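Local coordinates for protein alanine racemase (Enterococcus faecalis, PDB 3E6E) that belongs to the alanine racemase family, pairing a TIM-barrel-type N-terminal domain with a separate C-terminal domain and binding DCS in a pocket shared between two subunits, at residues A[21-24]-A[25-29]; A[65-68]-A[69-72]; A[152-155]-A[156-160]; A[204-207]-A[208-211]. The protein carries 1 engineered substitution. All blocks are in the same frame, centred on the assembly; numbering follows the deposited sequence.

Interaction 1 (A[21-24]-A[25-29])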
ATOM      1  N   ASN A  21      22.000 -10.403   9.050  1.00 24.81           N
ATOM      2  CA  ASN A  21      22.425  -9.566   7.936  1.00 24.07           C
ATOM      3  C   ASN A  21      23.218  -8.394   8.527  1.00 24.47           C
ATOM      4  O   ASN A  21      24.231  -7.948   7.966  1.00 24.97           O
ATOM      5  CB  ASN A  21      21.209  -9.050   7.154  1.00 21.27           C
ATOM      6  CG  ASN A  21      20.435 -10.160   6.459  1.00 20.52           C
ATOM      7  OD1 ASN A  21      19.302  -9.955   6.019  1.00 20.39           O
ATOM      8  ND2 ASN A  21      21.040 -11.337   6.349  1.00 21.48           N
ATOM      9  N   VAL A  22      22.767  -7.909   9.677  1.00 22.96           N
ATOM     10  CA  VAL A  22      23.441  -6.794  10.319  1.00 23.90           C
ATOM     11  C   VAL A  22      24.801  -7.167  10.909  1.00 24.27           C
ATOM     12  O   VAL A  22      25.749  -6.392  10.806  1.00 23.63           O
ATOM     13  CB  VAL A  22      22.563  -6.183  11.405  1.00 23.86           C
ATOM     14  CG1 VAL A  22      23.347  -5.114  12.168  1.00 24.70           C
ATOM     15  CG2 VAL A  22      21.312  -5.587  10.766  1.00 22.58           C
ATOM     16  N   GLN A  23      24.899  -8.341  11.528  1.00 24.69           N
ATOM     17  CA  GLN A  23      26.166  -8.778  12.092  1.00 25.41           C
ATOM     18  C   GLN A  23      27.193  -9.020  10.996  1.00 26.02           C
ATOM     19  O   GLN A  23      28.345  -8.611  11.127  1.00 27.01           O
ATOM     20  CB  GLN A  23      26.002 -10.064  12.886  1.00 25.97           C
ATOM     21  CG  GLN A  23      25.778  -9.862  14.366  1.00 28.54           C
ATOM     22  CD  GLN A  23      26.266 -11.047  15.184  1.00 30.24           C
ATOM     23  OE1 GLN A  23      27.476 -11.272  15.315  1.00 30.30           O
ATOM     24  NE2 GLN A  23      25.327 -11.822  15.729  1.00 31.27           N
ATOM     25  N   LYS A  24      26.791  -9.695   9.922  1.00 25.96           N
ATOM     26  CA  LYS A  24      27.728  -9.965   8.833  1.00 26.91           C
ATOM     27  C   LYS A  24      28.442  -8.677   8.461  1.00 27.48           C
ATOM     28  O   LYS A  24      29.668  -8.605   8.503  1.00 28.28           O
ATOM     29  CB  LYS A  24      27.015 -10.497   7.582  1.00 26.84           C
ATOM     30  CG  LYS A  24      26.397 -11.882   7.684  1.00 24.92           C
ATOM     31  CD  LYS A  24      27.413 -12.969   7.935  1.00 22.63           C
ATOM     32  CE  LYS A  24      26.901 -14.311   7.402  1.00 25.49           C
ATOM     33  NZ  LYS A  24      25.473 -14.608   7.768  1.00 25.86           N
ATOM     34  N   GLU A  25      27.660  -7.662   8.104  1.00 27.20           N
ATOM     35  CA  GLU A  25      28.207  -6.373   7.710  1.00 27.34           C
ATOM     36  C   GLU A  25      29.070  -5.725   8.803  1.00 27.51           C
ATOM     37  O   GLU A  25      30.150  -5.219   8.518  1.00 27.93           O
ATOM     38  CB  GLU A  25      27.065  -5.437   7.282  1.00 25.47           C
ATOM     39  CG  GLU A  25      27.486  -4.009   6.979  1.00 26.08           C
ATOM     40  CD  GLU A  25      28.483  -3.891   5.826  1.00 27.77           C
ATOM     41  OE1 GLU A  25      29.079  -2.798   5.681  1.00 26.45           O
ATOM     42  OE2 GLU A  25      28.666  -4.871   5.065  1.00 25.91           O
ATOM     43  N   CYS A  26      28.607  -5.757  10.048  1.00 27.42           N
ATOM     44  CA  CYS A  26      29.358  -5.161  11.148  1.00 28.84           C
ATOM     45  C   CYS A  26      30.768  -5.736  11.295  1.00 29.85           C
ATOM     46  O   CYS A  26      31.695  -5.037  11.712  1.00 29.91           O
ATOM     47  CB  CYS A  26      28.607  -5.345  12.471  1.00 27.87           C
ATOM     48  SG  CYS A  26      27.117  -4.358  12.639  1.00 29.63           S
ATOM     49  N   GLN A  27      30.920  -7.012  10.960  1.00 30.77           N
ATOM     50  CA  GLN A  27      32.207  -7.694  11.064  1.00 31.79           C
ATOM     51  C   GLN A  27      33.054  -7.423   9.843  1.00 31.43           C
ATOM     52  O   GLN A  27      34.282  -7.490   9.884  1.00 31.40           O
ATOM     53  CB  GLN A  27      31.994  -9.205  11.195  1.00 32.83           C
ATOM     54  CG  GLN A  27      31.559  -9.649  12.577  1.00 35.61           C
ATOM     55  CD  GLN A  27      31.168 -11.110  12.622  1.00 38.03           C
ATOM     56  OE1 GLN A  27      31.875 -11.971  12.083  1.00 38.81           O
ATOM     57  NE2 GLN A  27      30.039 -11.406  13.273  1.00 38.49           N
ATOM     58  N   ARG A  28      32.371  -7.123   8.753  1.00 32.65           N
ATOM     59  CA  ARG A  28      32.995  -6.853   7.476  1.00 34.79           C
ATOM     60  C   ARG A  28      33.423  -5.397   7.492  1.00 36.90           C
ATOM     61  O   ARG A  28      34.252  -4.964   6.690  1.00 37.70           O
ATOM     62  CB  ARG A  28      31.958  -7.101   6.381  1.00 34.86           C
ATOM     63  CG  ARG A  28      32.497  -7.264   4.989  1.00 36.72           C
ATOM     64  CD  ARG A  28      31.414  -7.804   4.054  1.00 36.99           C
ATOM     65  NE  ARG A  28      31.891  -7.927   2.678  1.00 36.67           N
ATOM     66  CZ  ARG A  28      32.926  -8.673   2.309  1.00 36.11           C
ATOM     67  NH1 ARG A  28      33.596  -9.371   3.212  1.00 37.13           N
ATOM     68  NH2 ARG A  28      33.303  -8.715   1.039  1.00 37.80           N
ATOM     69  N   LEU A  29      32.852  -4.655   8.435  1.00 38.88           N
ATOM     70  CA  LEU A  29      33.103  -3.228   8.582  1.00 40.59           C
ATOM     71  C   LEU A  29      34.434  -2.885   9.256  1.00 42.11           C
ATOM     72  O   LEU A  29      34.922  -3.627  10.110  1.00 40.95           O
ATOM     73  CB  LEU A  29      31.933  -2.605   9.347  1.00 40.34           C
ATOM     74  CG  LEU A  29      31.334  -1.314   8.785  1.00 40.96           C
ATOM     75  CD1 LEU A  29      31.119  -1.447   7.280  1.00 40.96           C
ATOM     76  CD2 LEU A  29      30.023  -1.013   9.507  1.00 40.13           C
TER
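Glu25 reaches back one helical turn to Asn21. Its backbone N lies 3.4 Å from Asn21 O, a straight but weak bond, and its CB rests against the same carbonyl, with 3.8 Å between Glu25 CB and Asn21 O. Because CG stands anti to the backbone N (chi1 174°) and the chain then bends at chi2, the end of the chain is led away from 21-24, and the side chain packs on Tyr241 and on Ile221 and Tyr223 of strand 220-223. Cys26 closes the next turn more firmly, with Cys26 N 3.0 Å from Val22 O. Its SG sits beside its own backbone N (chi1 -71°), and this lays the sulfur back over Val22, where SG and Val22 CG1 make an apolar contact at 3.9 Å.

These residues form the closing turns of helix 15-28, which leads into strand 34-38 of the parallel strands of the N-terminal TIM-barrel-type domain.

Gln27 is tied to Gln23 twice. Gln27 N gives a bond of 3.0 Å to Gln23 O and shares itself weakly with the O of Lys24, whose NZ is in a salt bridge with Glu20. Further out, Gln27 NE2 stands 3.3 Å from Gln23 OE1, a weak and strongly bent bond between amide planes turned 50° apart. Arg28 follows with a weak bond, Arg28 N to Lys24 O at 3.1 Å, and packs its CB on that oxygen; its extended chain then runs away, touching Ser240. At Leu29 the backbone leaves the helix, its N still held weakly by Glu25 O.

Interaction 2 (A[65-68]-A[69-72])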
ATOM      1  N   VAL A  65      15.198   7.173  10.147  1.00 19.83           N
ATOM      2  CA  VAL A  65      13.807   7.098   9.735  1.00 18.11           C
ATOM      3  C   VAL A  65      13.567   8.298   8.839  1.00 17.96           C
ATOM      4  O   VAL A  65      14.440   9.150   8.701  1.00 17.91           O
ATOM      5  CB  VAL A  65      12.840   7.173  10.940  1.00 17.38           C
ATOM      6  CG1 VAL A  65      13.084   6.010  11.879  1.00 14.62           C
ATOM      7  CG2 VAL A  65      13.017   8.508  11.660  1.00 17.30           C
ATOM      8  N   ALA A  66      12.387   8.374   8.238  1.00 17.67           N
ATOM      9  CA  ALA A  66      12.069   9.492   7.361  1.00 17.52           C
ATOM     10  C   ALA A  66      11.217  10.546   8.038  1.00 18.54           C
ATOM     11  O   ALA A  66      11.332  11.725   7.722  1.00 17.51           O
ATOM     12  CB  ALA A  66      11.352   8.995   6.129  1.00 16.13           C
ATOM     13  N   LEU A  67      10.370  10.123   8.972  1.00 19.79           N
ATOM     14  CA  LEU A  67       9.460  11.046   9.633  1.00 21.14           C
ATOM     15  C   LEU A  67       9.575  11.199  11.144  1.00 22.86           C
ATOM     16  O   LEU A  67       9.855  10.242  11.869  1.00 24.04           O
ATOM     17  CB  LEU A  67       8.025  10.655   9.297  1.00 20.23           C
ATOM     18  CG  LEU A  67       7.788  10.170   7.870  1.00 18.54           C
ATOM     19  CD1 LEU A  67       6.309   9.922   7.685  1.00 20.31           C
ATOM     20  CD2 LEU A  67       8.278  11.196   6.874  1.00 20.09           C
ATOM     21  N   LEU A  68       9.340  12.421  11.611  1.00 22.85           N
ATOM     22  CA  LEU A  68       9.388  12.701  13.027  1.00 22.95           C
ATOM     23  C   LEU A  68       8.490  11.691  13.729  1.00 22.92           C
ATOM     24  O   LEU A  68       8.821  11.175  14.795  1.00 21.32           O
ATOM     25  CB  LEU A  68       8.898  14.122  13.292  1.00 23.95           C
ATOM     26  CG  LEU A  68       8.751  14.469  14.774  1.00 26.23           C
ATOM     27  CD1 LEU A  68       9.971  13.975  15.563  1.00 26.80           C
ATOM     28  CD2 LEU A  68       8.571  15.970  14.918  1.00 27.95           C
ATOM     29  N   ASP A  69       7.354  11.404  13.102  1.00 24.94           N
ATOM     30  CA  ASP A  69       6.394  10.447  13.638  1.00 26.20           C
ATOM     31  C   ASP A  69       7.065   9.101  13.846  1.00 26.58           C
ATOM     32  O   ASP A  69       6.951   8.501  14.914  1.00 26.43           O
ATOM     33  CB  ASP A  69       5.236  10.258  12.669  1.00 26.96           C
ATOM     34  CG  ASP A  69       4.541  11.545  12.341  1.00 29.30           C
ATOM     35  OD1 ASP A  69       3.639  11.954  13.100  1.00 28.87           O
ATOM     36  OD2 ASP A  69       4.907  12.157  11.317  1.00 34.14           O
ATOM     37  N   GLU A  70       7.759   8.628  12.816  1.00 27.48           N
ATOM     38  CA  GLU A  70       8.442   7.338  12.881  1.00 29.50           C
ATOM     39  C   GLU A  70       9.424   7.358  14.039  1.00 30.50           C
ATOM     40  O   GLU A  70       9.604   6.350  14.736  1.00 32.15           O
ATOM     41  CB  GLU A  70       9.184   7.056  11.570  1.00 29.31           C
ATOM     42  CG  GLU A  70       8.271   7.017  10.352  1.00 30.84           C
ATOM     43  CD  GLU A  70       9.034   6.865   9.055  1.00 33.23           C
ATOM     44  OE1 GLU A  70       8.395   6.781   7.984  1.00 35.45           O
ATOM     45  OE2 GLU A  70      10.279   6.827   9.104  1.00 35.66           O
ATOM     46  N   ALA A  71      10.041   8.522  14.238  1.00 30.68           N
ATOM     47  CA  ALA A  71      11.022   8.738  15.304  1.00 29.26           C
ATOM     48  C   ALA A  71      10.390   8.600  16.688  1.00 27.74           C
ATOM     49  O   ALA A  71      10.883   7.864  17.539  1.00 27.53           O
ATOM     50  CB  ALA A  71      11.654  10.127  15.152  1.00 27.90           C
ATOM     51  N   ILE A  72       9.297   9.311  16.913  1.00 26.75           N
ATOM     52  CA  ILE A  72       8.645   9.237  18.207  1.00 27.38           C
ATOM     53  C   ILE A  72       8.254   7.797  18.530  1.00 28.58           C
ATOM     54  O   ILE A  72       8.372   7.361  19.674  1.00 30.48           O
ATOM     55  CB  ILE A  72       7.426  10.199  18.256  1.00 26.29           C
ATOM     56  CG1 ILE A  72       7.944  11.644  18.195  1.00 25.85           C
ATOM     57  CG2 ILE A  72       6.606   9.977  19.517  1.00 22.88           C
ATOM     58  CD1 ILE A  72       6.895  12.695  18.235  1.00 26.48           C
TER
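Glu70 folds back over Leu67, at the N-cap position of helix 68-76, where strand 62-65 of the TIM-barrel-type domain hands over to its helix. Glu70 CB starts the contact, packed 3.7 Å from Val65 CB and close over Leu67 O. CG lies beside the backbone N (chi1 -60°) and the chain is extended from there, so the side chain runs back past Val65 in the opposite sense to that valine; Glu70 CG meets Leu67 CB at 3.8 Å. CD settles over Leu67 N and CG. At the tip the two oxygens part company. Glu70 OE1 lies 3.4 Å from Leu67 CG and takes a salt bridge from Arg365 of the second subunit, which may polarise the carboxylate. OE2 serves the backbone, receiving Leu67 N in a weak bond.

One turn on, the Leu68 side chain slants across that of Ile72, with Leu68 CD1 4.1 Å from Ile72 CG1, and Ala71 CB fits against both Leu68 CD1 and Val65 CG2. Asp69 turns its OD2 to the backbone N of His6 of the second subunit. Ala66 N gives the shorter of the two backbone bonds to Glu70 OE2, at 2.8 Å, arriving 38° out of the carboxylate plane.

Interaction 3 (A[152-155]-A[156-160])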
ATOM      1  N   VAL A 152      28.152  25.184   8.784  1.00 35.30           N
ATOM      2  CA  VAL A 152      28.932  24.640   9.872  1.00 37.33           C
ATOM      3  C   VAL A 152      29.376  25.714  10.878  1.00 38.52           C
ATOM      4  O   VAL A 152      29.035  25.652  12.062  1.00 38.53           O
ATOM      5  CB  VAL A 152      30.161  23.896   9.315  1.00 37.15           C
ATOM      6  CG1 VAL A 152      31.045  23.416  10.456  1.00 38.89           C
ATOM      7  CG2 VAL A 152      29.706  22.715   8.474  1.00 36.79           C
ATOM      8  N   ARG A 153      30.121  26.707  10.401  1.00 40.05           N
ATOM      9  CA  ARG A 153      30.621  27.769  11.269  1.00 40.70           C
ATOM     10  C   ARG A 153      29.488  28.410  12.054  1.00 39.83           C
ATOM     11  O   ARG A 153      29.692  28.945  13.142  1.00 40.58           O
ATOM     12  CB  ARG A 153      31.348  28.831  10.441  1.00 43.02           C
ATOM     13  CG  ARG A 153      32.382  29.622  11.223  1.00 45.95           C
ATOM     14  CD  ARG A 153      33.266  30.422  10.282  1.00 47.74           C
ATOM     15  NE  ARG A 153      32.509  31.458   9.588  1.00 50.07           N
ATOM     16  CZ  ARG A 153      31.926  32.494  10.189  1.00 50.92           C
ATOM     17  NH1 ARG A 153      32.007  32.644  11.507  1.00 49.32           N
ATOM     18  NH2 ARG A 153      31.268  33.391   9.467  1.00 51.83           N
ATOM     19  N   PHE A 154      28.286  28.342  11.503  1.00 38.29           N
ATOM     20  CA  PHE A 154      27.141  28.926  12.170  1.00 35.74           C
ATOM     21  C   PHE A 154      26.705  28.017  13.298  1.00 34.46           C
ATOM     22  O   PHE A 154      26.560  28.448  14.431  1.00 34.36           O
ATOM     23  CB  PHE A 154      26.001  29.129  11.171  1.00 34.64           C
ATOM     24  CG  PHE A 154      24.794  29.788  11.760  1.00 34.06           C
ATOM     25  CD1 PHE A 154      23.884  29.058  12.514  1.00 35.17           C
ATOM     26  CD2 PHE A 154      24.569  31.147  11.573  1.00 33.74           C
ATOM     27  CE1 PHE A 154      22.759  29.676  13.073  1.00 36.94           C
ATOM     28  CE2 PHE A 154      23.450  31.778  12.127  1.00 33.84           C
ATOM     29  CZ  PHE A 154      22.545  31.045  12.877  1.00 35.51           C
ATOM     30  N   VAL A 155      26.505  26.746  12.981  1.00 34.01           N
ATOM     31  CA  VAL A 155      26.073  25.779  13.971  1.00 32.69           C
ATOM     32  C   VAL A 155      27.033  25.666  15.144  1.00 33.01           C
ATOM     33  O   VAL A 155      26.602  25.631  16.295  1.00 32.50           O
ATOM     34  CB  VAL A 155      25.889  24.409  13.323  1.00 31.92           C
ATOM     35  CG1 VAL A 155      25.741  23.342  14.388  1.00 30.35           C
ATOM     36  CG2 VAL A 155      24.665  24.444  12.429  1.00 31.27           C
ATOM     37  N   GLN A 156      28.329  25.602  14.853  1.00 33.48           N
ATOM     38  CA  GLN A 156      29.338  25.509  15.907  1.00 33.68           C
ATOM     39  C   GLN A 156      29.284  26.759  16.769  1.00 33.85           C
ATOM     40  O   GLN A 156      29.794  26.786  17.889  1.00 34.71           O
ATOM     41  CB  GLN A 156      30.741  25.415  15.317  1.00 33.34           C
ATOM     42  CG  GLN A 156      31.033  24.171  14.535  1.00 33.61           C
ATOM     43  CD  GLN A 156      32.461  24.164  14.041  1.00 34.82           C
ATOM     44  OE1 GLN A 156      32.878  25.079  13.324  1.00 35.25           O
ATOM     45  NE2 GLN A 156      33.224  23.141  14.424  1.00 32.37           N
ATOM     46  N   SER A 157      28.661  27.796  16.228  1.00 33.06           N
ATOM     47  CA  SER A 157      28.558  29.060  16.923  1.00 32.10           C
ATOM     48  C   SER A 157      27.562  29.124  18.061  1.00 31.58           C
ATOM     49  O   SER A 157      27.946  29.403  19.187  1.00 34.23           O
ATOM     50  CB  SER A 157      28.235  30.195  15.936  1.00 32.04           C
ATOM     51  OG  SER A 157      29.302  30.438  15.038  1.00 29.17           O
ATOM     52  N   HIS A 158      26.292  28.868  17.764  1.00 30.81           N
ATOM     53  CA  HIS A 158      25.195  29.411  18.557  1.00 30.77           C
ATOM     54  C   HIS A 158      24.936  28.560  19.795  1.00 32.30           C
ATOM     55  O   HIS A 158      24.518  29.071  20.835  1.00 34.70           O
ATOM     56  CB  HIS A 158      23.923  29.513  17.712  1.00 28.31           C
ATOM     57  CG  HIS A 158      23.870  30.732  16.845  1.00 28.60           C
ATOM     58  ND1 HIS A 158      23.616  31.992  17.345  1.00 30.10           N
ATOM     59  CD2 HIS A 158      24.038  30.884  15.510  1.00 28.48           C
ATOM     60  CE1 HIS A 158      23.630  32.867  16.356  1.00 30.00           C
ATOM     61  NE2 HIS A 158      23.884  32.221  15.232  1.00 28.86           N
ATOM     62  N   LYS A 159      25.186  27.261  19.677  1.00 32.62           N
ATOM     63  CA  LYS A 159      25.518  26.436  20.833  1.00 33.19           C
ATOM     64  C   LYS A 159      24.274  26.009  21.605  1.00 33.30           C
ATOM     65  O   LYS A 159      24.369  25.322  22.622  1.00 31.83           O
ATOM     66  CB  LYS A 159      26.325  27.243  21.852  1.00 34.19           C
ATOM     67  CG  LYS A 159      25.749  27.219  23.259  1.00 37.09           C
ATOM     68  CD  LYS A 159      24.833  28.409  23.500  1.00 40.07           C
ATOM     69  CE  LYS A 159      25.629  29.694  23.663  1.00 41.12           C
ATOM     70  NZ  LYS A 159      26.484  29.971  22.477  1.00 41.63           N
ATOM     71  N   GLU A 160      23.109  26.420  21.115  1.00 34.08           N
ATOM     72  CA  GLU A 160      21.850  25.689  21.199  1.00 34.70           C
ATOM     73  C   GLU A 160      21.849  24.484  20.263  1.00 33.55           C
ATOM     74  O   GLU A 160      21.030  23.576  20.405  1.00 32.88           O
ATOM     75  CB  GLU A 160      20.673  26.609  20.871  1.00 36.38           C
ATOM     76  CG  GLU A 160      20.390  27.657  21.936  1.00 40.82           C
ATOM     77  CD  GLU A 160      20.704  29.064  21.465  1.00 42.29           C
ATOM     78  OE1 GLU A 160      19.927  29.987  21.786  1.00 43.35           O
ATOM     79  OE2 GLU A 160      21.730  29.247  20.774  1.00 43.71           O
TER
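Gln156 lies alongside Val152, the two side chains pointing the same way. With CG beside the backbone N (chi1 -66°) and the rest of the chain extended, Gln156 CG passes 3.5 Å from Val152 O, and the amide ends against the valine methyl, with 3.9 Å between Gln156 CD and Val152 CG1. Beneath it the backbone closes the same turn: Gln156 N meets Val152 O at 2.9 Å in an almost perfectly straight bond.

A different face of the helix carries the aromatic pair. Phe154 and His158, one turn apart, bring their ring centroids to 4.2 Å with planes at 49°, too oblique to be a stack or an edge-to-face pair. The imidazole comes over one face of the phenyl ring, toward its rim; His158 CD2 is 3.0 Å from Phe154 CE1, and His158 NE2 comes equally near Phe154 CZ. That is closer than relaxed packing would allow, so the exact ring positions are doubtful. Just beyond, Lys159 takes a positive phi and the helix ends, while Lys159 NZ curls back to His158 O at 2.7 Å.

Residues 152-158 form the last turns of helix 145-158, the crossover of the beta-alpha-beta unit joining parallel strands 129-132 and 165-167. Phe154, Val155 and His158 pack on Gln109, Leu112 and Leu116 of helix 109-117, whereas Val152 and Val155 reach inward to Leu131 and Val129 of strand 129-132.

Interaction 4 (A[204-207]-A[208-211]). With DCS (D-[3-hydroxy-2-methyl-5-phosphonooxymethyl-pyridin-4-ylmethyl]-N,O-cycloserylamide), chain D.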
ATOM      1  N   VAL A 204      28.260   8.586   4.424  1.00 24.08           N
ATOM      2  CA  VAL A 204      27.853   8.690   3.029  1.00 22.72           C
ATOM      3  C   VAL A 204      27.325   7.353   2.517  1.00 22.65           C
ATOM      4  O   VAL A 204      26.557   7.311   1.563  1.00 22.46           O
ATOM      5  CB  VAL A 204      29.058   9.080   2.142  1.00 22.58           C
ATOM      6  CG1 VAL A 204      29.784  10.262   2.747  1.00 21.80           C
ATOM      7  CG2 VAL A 204      30.011   7.898   2.004  1.00 20.31           C
ATOM      8  N   SER A 205      27.751   6.274   3.176  1.00 22.68           N
ATOM      9  CA  SER A 205      27.417   4.900   2.808  1.00 21.26           C
ATOM     10  C   SER A 205      26.025   4.339   3.048  1.00 20.37           C
ATOM     11  O   SER A 205      25.435   4.534   4.105  1.00 19.37           O
ATOM     12  CB  SER A 205      28.402   3.949   3.473  1.00 21.00           C
ATOM     13  OG  SER A 205      29.725   4.252   3.098  1.00 24.91           O
ATOM     14  N   ASN A 206      25.522   3.615   2.049  1.00 20.87           N
ATOM     15  CA  ASN A 206      24.223   2.953   2.133  1.00 20.63           C
ATOM     16  C   ASN A 206      24.455   1.484   1.823  1.00 21.37           C
ATOM     17  O   ASN A 206      25.601   1.065   1.585  1.00 21.21           O
ATOM     18  CB  ASN A 206      23.197   3.553   1.146  1.00 18.71           C
ATOM     19  CG  ASN A 206      23.551   3.320  -0.322  1.00 18.80           C
ATOM     20  OD1 ASN A 206      22.841   3.782  -1.217  1.00 17.41           O
ATOM     21  ND2 ASN A 206      24.642   2.612  -0.571  1.00 16.67           N
ATOM     22  N   SER A 207      23.393   0.739   1.900  1.00 21.13           N
ATOM     23  CA  SER A 207      23.407  -0.616   1.490  1.00 20.64           C
ATOM     24  C   SER A 207      24.333  -0.881   0.351  1.00 19.23           C
ATOM     25  O   SER A 207      25.282  -1.567   0.474  1.00 19.16           O
ATOM     26  CB  SER A 207      21.999  -1.059   1.206  1.00 22.33           C
ATOM     27  OG  SER A 207      21.407  -1.500   2.342  1.00 22.66           O
ATOM     28  N   ALA A 208      24.002  -0.314  -0.764  1.00 17.19           N
ATOM     29  CA  ALA A 208      24.798  -0.440  -1.968  1.00 19.23           C
ATOM     30  C   ALA A 208      26.264  -0.045  -1.762  1.00 20.42           C
ATOM     31  O   ALA A 208      27.153  -0.881  -1.935  1.00 19.83           O
ATOM     32  CB  ALA A 208      24.183   0.402  -3.088  1.00 19.07           C
ATOM     33  N   THR A 209      26.520   1.214  -1.386  1.00 22.18           N
ATOM     34  CA  THR A 209      27.900   1.690  -1.215  1.00 22.22           C
ATOM     35  C   THR A 209      28.706   0.820  -0.264  1.00 20.42           C
ATOM     36  O   THR A 209      29.855   0.506  -0.548  1.00 18.40           O
ATOM     37  CB  THR A 209      27.985   3.182  -0.721  1.00 24.05           C
ATOM     38  OG1 THR A 209      28.063   3.218   0.702  1.00 27.25           O
ATOM     39  CG2 THR A 209      26.770   3.989  -1.166  1.00 24.19           C
ATOM     40  N   ALA A 210      28.091   0.415   0.846  1.00 19.93           N
ATOM     41  CA  ALA A 210      28.765  -0.423   1.835  1.00 21.25           C
ATOM     42  C   ALA A 210      29.206  -1.760   1.260  1.00 22.46           C
ATOM     43  O   ALA A 210      30.310  -2.234   1.521  1.00 22.78           O
ATOM     44  CB  ALA A 210      27.853  -0.657   3.034  1.00 21.83           C
ATOM     45  N   LEU A 211      28.334  -2.376   0.476  1.00 23.64           N
ATOM     46  CA  LEU A 211      28.660  -3.654  -0.116  1.00 23.27           C
ATOM     47  C   LEU A 211      29.755  -3.539  -1.167  1.00 23.41           C
ATOM     48  O   LEU A 211      30.816  -4.152  -1.033  1.00 23.91           O
ATOM     49  CB  LEU A 211      27.399  -4.265  -0.726  1.00 24.23           C
ATOM     50  CG  LEU A 211      26.312  -4.655   0.287  1.00 23.81           C
ATOM     51  CD1 LEU A 211      25.046  -5.010  -0.440  1.00 22.68           C
ATOM     52  CD2 LEU A 211      26.785  -5.826   1.141  1.00 22.36           C
TER
HETATM   53  N1  DCS D 372      20.331   7.108   3.694  1.00 29.63           N
HETATM   54  C2  DCS D 372      19.359   8.007   3.145  1.00 29.64           C
HETATM   55  C2A DCS D 372      19.556   9.510   3.210  1.00 31.69           C
HETATM   56  C3  DCS D 372      18.228   7.445   2.543  1.00 29.97           C
HETATM   57  O3  DCS D 372      17.262   8.221   2.003  1.00 30.58           O
HETATM   58  C4  DCS D 372      18.098   5.997   2.509  1.00 30.89           C
HETATM   59  C4A DCS D 372      16.882   5.374   1.853  1.00 34.27           C
HETATM   60  C5  DCS D 372      19.154   5.170   3.099  1.00 28.15           C
HETATM   61  C6  DCS D 372      20.231   5.746   3.674  1.00 28.49           C
HETATM   62  C5A DCS D 372      19.113   3.662   3.107  1.00 26.89           C
HETATM   63  O4P DCS D 372      19.229   3.196   1.760  1.00 27.14           O
HETATM   64  P   DCS D 372      19.232   1.668   1.310  1.00 25.04           P
HETATM   65  O1P DCS D 372      20.384   1.054   1.941  1.00 26.02           O
HETATM   66  O2P DCS D 372      17.978   1.050   1.730  1.00 24.66           O
HETATM   67  O3P DCS D 372      19.370   1.640  -0.142  1.00 25.99           O
HETATM   68  N   DCS D 372      16.779   5.818   0.405  1.00 37.03           N
HETATM   69  CA  DCS D 372      15.731   5.372  -0.413  1.00 37.37           C
HETATM   70  C   DCS D 372      14.596   6.144  -0.800  1.00 38.21           C
HETATM   71  O   DCS D 372      14.329   7.424  -0.411  1.00 39.09           O
HETATM   72  ND  DCS D 372      13.850   5.418  -1.597  1.00 37.84           N
HETATM   73  OG  DCS D 372      14.445   4.183  -1.752  1.00 37.75           O
HETATM   74  CB  DCS D 372      15.585   4.160  -1.029  1.00 38.26           C
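Asn206 and Ser207, hydrogen-bonded through their carbonyls to Ala210 and Leu211 one turn on, form part of the phosphate end of the DCS pocket, where the loop after strand 201-203 of the TIM-barrel-type domain runs into helix 207-212. Ser207 does the gripping. Its backbone N lies 3.0 Å from DCS O1P and its OG is weakly bonded to the same oxygen, although the modelled place of O1P is less sure. Asn206 adds CB, 3.8 Å from DCS O1P, as an apolar neighbour. The start of a helix set against a phosphate would probably steady its negative charge. Ser207 OG is itself positioned by Ala226 N, and DCS is further bonded to Arg222, to Val225 N and to Tyr267 of the second subunit.

Behind the phosphate the first turn closes on itself. Asn206 N gives a bond of 2.9 Å to Thr209 OG1, an atom also less surely placed. Ala210 N reaches Asn206 O at 2.7 Å, a nearly straight bond, and Ala210 CB presses on that oxygen at 3.2 Å. So the loop carbonyl of Asn206 is used inside the helix while the next N-H points out to the ligand. Ser207 O is occupied by the last residue: Leu211 N is 3.2 Å away, and Leu211 CG, beside its own backbone N (chi1 -66°), lies 3.3 Å from Ser207 O.

How the interactions relate
All four contacts lie in the TIM-barrel-type domain, but at unequal distances from DCS. Interaction 4 holds the phosphate directly. Interaction 1 backs onto interaction 4: their centres are 12 Å apart, Glu25 OE1 packs 3.6 Å from Ala210 CB, and both contacts lean on Tyr223 and Ser240. The Glu25 side chain is itself about 10 Å from the ligand. Interaction 2 approaches the pocket separately, with the Ala66 side chain about 7 Å from DCS, its nearest atoms about 12 Å from those of interaction 4, and ties to the second subunit. Interaction 3 is remote, its centre 33 Å from that of the chain and its nearest atoms about 14 Å from interaction 4.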